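Local coordinates for beta-glucuronidase (Dictyoglomus thermophilum, PDB 6XXW), which probably hydrolyses beta-D-glucuronides, as a family 2 glycoside hydrolase with a TIM-barrel domain, at residues A[408-419]-A[439-450]. Numbering follows the deposited sequence.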
# COMPACT_ATOMS: atom_id res chain seq x y z
N VAL A 408 -21.87 29.92 -8.68
CA VAL A 408 -21.57 30.52 -7.39
C VAL A 408 -22.87 30.95 -6.72
O VAL A 408 -23.61 31.80 -7.24
CB VAL A 408 -20.62 31.73 -7.53
CG1 VAL A 408 -20.36 32.35 -6.13
CG2 VAL A 408 -19.32 31.36 -8.21
N ILE A 409 -23.16 30.38 -5.55
CA ILE A 409 -24.41 30.65 -4.86
C ILE A 409 -24.21 31.21 -3.47
O ILE A 409 -25.19 31.43 -2.77
CB ILE A 409 -25.33 29.41 -4.82
CG1 ILE A 409 -24.53 28.14 -4.48
CG2 ILE A 409 -26.07 29.25 -6.15
CD1 ILE A 409 -23.97 28.09 -3.10
N MET A 410 -22.97 31.45 -3.05
CA MET A 410 -22.69 31.95 -1.70
C MET A 410 -21.22 32.34 -1.66
O MET A 410 -20.38 31.68 -2.27
CB MET A 410 -22.98 30.91 -0.62
CG MET A 410 -22.75 31.40 0.81
SD MET A 410 -23.83 30.69 2.07
CE MET A 410 -23.42 28.92 1.97
N TRP A 411 -20.92 33.40 -0.90
CA TRP A 411 -19.55 33.81 -0.64
C TRP A 411 -19.16 33.43 0.79
O TRP A 411 -19.92 33.68 1.73
CB TRP A 411 -19.37 35.33 -0.81
CG TRP A 411 -19.83 35.89 -2.13
CD1 TRP A 411 -20.90 36.71 -2.33
CD2 TRP A 411 -19.22 35.71 -3.42
NE1 TRP A 411 -21.01 37.04 -3.67
CE2 TRP A 411 -19.98 36.45 -4.35
CE3 TRP A 411 -18.10 34.99 -3.87
CZ2 TRP A 411 -19.68 36.47 -5.72
CZ3 TRP A 411 -17.79 35.03 -5.25
CH2 TRP A 411 -18.58 35.76 -6.15
N SER A 412 -17.96 32.87 0.95
CA SER A 412 -17.39 32.60 2.27
C SER A 412 -16.26 33.59 2.52
O SER A 412 -15.33 33.68 1.71
CB SER A 412 -16.87 31.17 2.38
OG SER A 412 -16.22 31.00 3.64
N VAL A 413 -16.34 34.34 3.61
CA VAL A 413 -15.35 35.39 3.82
C VAL A 413 -14.08 34.89 4.51
O VAL A 413 -13.04 35.57 4.44
CB VAL A 413 -15.92 36.59 4.61
CG1 VAL A 413 -17.09 37.25 3.84
CG2 VAL A 413 -16.34 36.19 6.01
N ALA A 414 -14.11 33.71 5.14
CA ALA A 414 -12.93 33.19 5.84
C ALA A 414 -13.16 31.74 6.24
O ALA A 414 -14.29 31.24 6.23
CB ALA A 414 -12.60 34.02 7.09
N ASN A 415 -12.07 31.07 6.61
CA ASN A 415 -12.11 29.70 7.11
C ASN A 415 -11.33 29.60 8.41
O ASN A 415 -10.12 29.80 8.42
CB ASN A 415 -11.53 28.71 6.10
CG ASN A 415 -11.57 27.28 6.60
OD1 ASN A 415 -12.59 26.60 6.48
ND2 ASN A 415 -10.45 26.81 7.17
N GLU A 416 -12.03 29.28 9.50
CA GLU A 416 -11.40 28.97 10.79
C GLU A 416 -10.49 30.10 11.26
O GLU A 416 -9.37 29.86 11.73
CB GLU A 416 -10.63 27.65 10.72
CG GLU A 416 -11.51 26.42 10.41
CD GLU A 416 -10.75 25.10 10.58
OE1 GLU A 416 -9.51 25.10 10.48
OE2 GLU A 416 -11.42 24.07 10.82
N ALA A 417 -10.96 31.34 11.15
CA ALA A 417 -10.27 32.45 11.79
C ALA A 417 -10.50 32.42 13.30
O ALA A 417 -11.39 31.73 13.82
CB ALA A 417 -10.76 33.78 11.21
N ALA A 418 -9.70 33.21 14.02
CA ALA A 418 -9.82 33.30 15.49
C ALA A 418 -10.94 34.27 15.86
O ALA A 418 -10.73 35.35 16.42
CB ALA A 418 -8.49 33.70 16.11
N THR A 419 -12.17 33.85 15.55
CA THR A 419 -13.36 34.68 15.66
C THR A 419 -13.81 34.90 17.10
O THR A 419 -14.76 35.65 17.33
CB THR A 419 -14.51 34.06 14.87
OG1 THR A 419 -14.68 32.70 15.29
CG2 THR A 419 -14.24 34.10 13.34
N ASP A 439 -22.22 42.68 -3.67
CA ASP A 439 -23.10 41.70 -4.29
C ASP A 439 -24.28 41.38 -3.37
O ASP A 439 -24.24 40.41 -2.60
CB ASP A 439 -22.35 40.42 -4.65
CG ASP A 439 -23.25 39.40 -5.35
OD1 ASP A 439 -24.35 39.81 -5.80
OD2 ASP A 439 -22.87 38.21 -5.43
N PRO A 440 -25.37 42.15 -3.46
CA PRO A 440 -26.55 41.83 -2.66
C PRO A 440 -27.33 40.62 -3.16
O PRO A 440 -28.37 40.32 -2.57
CB PRO A 440 -27.41 43.10 -2.76
CG PRO A 440 -26.99 43.73 -4.03
CD PRO A 440 -25.53 43.41 -4.21
N THR A 441 -26.89 39.92 -4.21
CA THR A 441 -27.69 38.86 -4.81
C THR A 441 -27.35 37.47 -4.30
O THR A 441 -28.02 36.51 -4.70
CB THR A 441 -27.57 38.88 -6.35
OG1 THR A 441 -26.30 38.34 -6.75
CG2 THR A 441 -27.74 40.29 -6.92
N ARG A 442 -26.34 37.32 -3.44
CA ARG A 442 -25.97 36.01 -2.92
C ARG A 442 -25.76 36.07 -1.42
O ARG A 442 -25.20 37.05 -0.90
CB ARG A 442 -24.67 35.48 -3.58
CG ARG A 442 -24.73 35.32 -5.09
CD ARG A 442 -23.35 35.00 -5.62
NE ARG A 442 -23.39 34.55 -7.00
CZ ARG A 442 -23.36 35.36 -8.05
NH1 ARG A 442 -23.29 36.67 -7.85
NH2 ARG A 442 -23.39 34.85 -9.28
N PRO A 443 -26.15 35.02 -0.69
CA PRO A 443 -25.89 34.99 0.75
C PRO A 443 -24.40 34.93 1.05
O PRO A 443 -23.57 34.63 0.20
CB PRO A 443 -26.61 33.72 1.22
CG PRO A 443 -26.68 32.87 0.00
CD PRO A 443 -26.86 33.82 -1.15
N ILE A 444 -24.09 35.22 2.32
CA ILE A 444 -22.73 35.28 2.82
C ILE A 444 -22.60 34.34 4.02
O ILE A 444 -23.52 34.26 4.85
CB ILE A 444 -22.36 36.72 3.23
CG1 ILE A 444 -22.43 37.64 2.01
CG2 ILE A 444 -20.98 36.75 3.89
CD1 ILE A 444 -22.39 39.09 2.38
N THR A 445 -21.46 33.65 4.12
CA THR A 445 -21.16 32.82 5.28
C THR A 445 -19.72 33.07 5.73
O THR A 445 -18.96 33.83 5.10
CB THR A 445 -21.36 31.31 4.98
OG1 THR A 445 -21.23 30.53 6.18
CG2 THR A 445 -20.35 30.82 3.98
N ILE A 446 -19.36 32.45 6.85
CA ILE A 446 -17.98 32.33 7.30
C ILE A 446 -17.85 30.94 7.91
O ILE A 446 -18.78 30.46 8.58
CB ILE A 446 -17.59 33.42 8.32
CG1 ILE A 446 -16.10 33.27 8.69
CG2 ILE A 446 -18.45 33.36 9.61
CD1 ILE A 446 -15.53 34.48 9.43
N VAL A 447 -16.74 30.27 7.65
CA VAL A 447 -16.59 28.87 8.06
C VAL A 447 -15.84 28.84 9.39
O VAL A 447 -14.72 29.36 9.50
CB VAL A 447 -15.89 28.03 6.98
CG1 VAL A 447 -15.72 26.59 7.48
CG2 VAL A 447 -16.71 28.04 5.68
N GLU A 448 -16.47 28.25 10.40
CA GLU A 448 -16.06 28.38 11.79
C GLU A 448 -15.56 27.05 12.33
O GLU A 448 -16.15 26.00 12.06
CB GLU A 448 -17.24 28.82 12.67
CG GLU A 448 -17.79 30.19 12.35
CD GLU A 448 -17.17 31.29 13.21
OE1 GLU A 448 -16.00 31.13 13.65
OE2 GLU A 448 -17.86 32.32 13.45
N ASN A 449 -14.50 27.10 13.15
CA ASN A 449 -14.23 26.00 14.07
C ASN A 449 -14.24 26.46 15.52
O ASN A 449 -14.12 25.62 16.42
CB ASN A 449 -12.91 25.29 13.72
CG ASN A 449 -11.68 26.14 13.97
OD1 ASN A 449 -11.77 27.35 14.17
ND2 ASN A 449 -10.51 25.50 13.95
N THR A 450 -14.39 27.77 15.77
CA THR A 450 -14.66 28.31 17.10
C THR A 450 -15.90 27.66 17.70
O THR A 450 -16.78 27.17 16.99
CB THR A 450 -14.86 29.84 16.99
OG1 THR A 450 -13.71 30.45 16.40
CG2 THR A 450 -15.10 30.52 18.35
O HOH W 1 -10.54 22.62 12.78
O HOH W 2 -13.73 31.67 10.80
O HOH W 3 -13.61 29.95 13.43
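Arg442 meets Val408 and Trp411 at the start of strand 408-415. Its CB lies near NE1 of Trp411. With CG anti to the carbonyl carbon (chi1 -59°), the extended chain carries NE to Val408 O. CD passes 3.7 Å from Trp411 NE1. NE donates a nearly straight bond of 2.8 Å to Val408 O, in the guanidinium plane but well above the carbonyl plane. NH1 forms a salt bridge with Asp439 OD2 at 2.9 Å, and NH2 bonds to the carbonyls of Lys403 and His405.

The same Asp439 OD2 takes the indole N-H of Trp411 on its anti side, at 2.8 Å from NE1. The carboxylate stands steeply to the ring, 73° between planes. Val408 CG1 lies over one ring face, toward its rim.

Strands 408-415 and 444-448 pair in parallel, with a beta bulge between Ser412 and Asn415. Helix 422-438 links them as a beta-alpha-beta unit of the TIM barrel.

At the C-terminal ends, the Glu416 carboxylate stacks on the Asn449 amide, CD to ND2 3.4 Å. Glu416 OE2 also bonds to Asn467, while OE1 hydrogen-bonds a Tris molecule, probably from the crystallisation liquor. Asn415-Glu416 here is consistent with the family 2 Asn-Glu pair, whose Glu is the acid/base. Thr419 OG1 donates to the syn lone pair of Glu448 OE1 at 2.6 Å; OE2 bonds to the hydroxyls of Thr455 and Ser458.

Two donors on Asp439 OD2 would favour an ionised carboxylate. The shared oxygen probably helps hold indole and guanidinium, together with the carbonyls of Val408, Lys403 and His405.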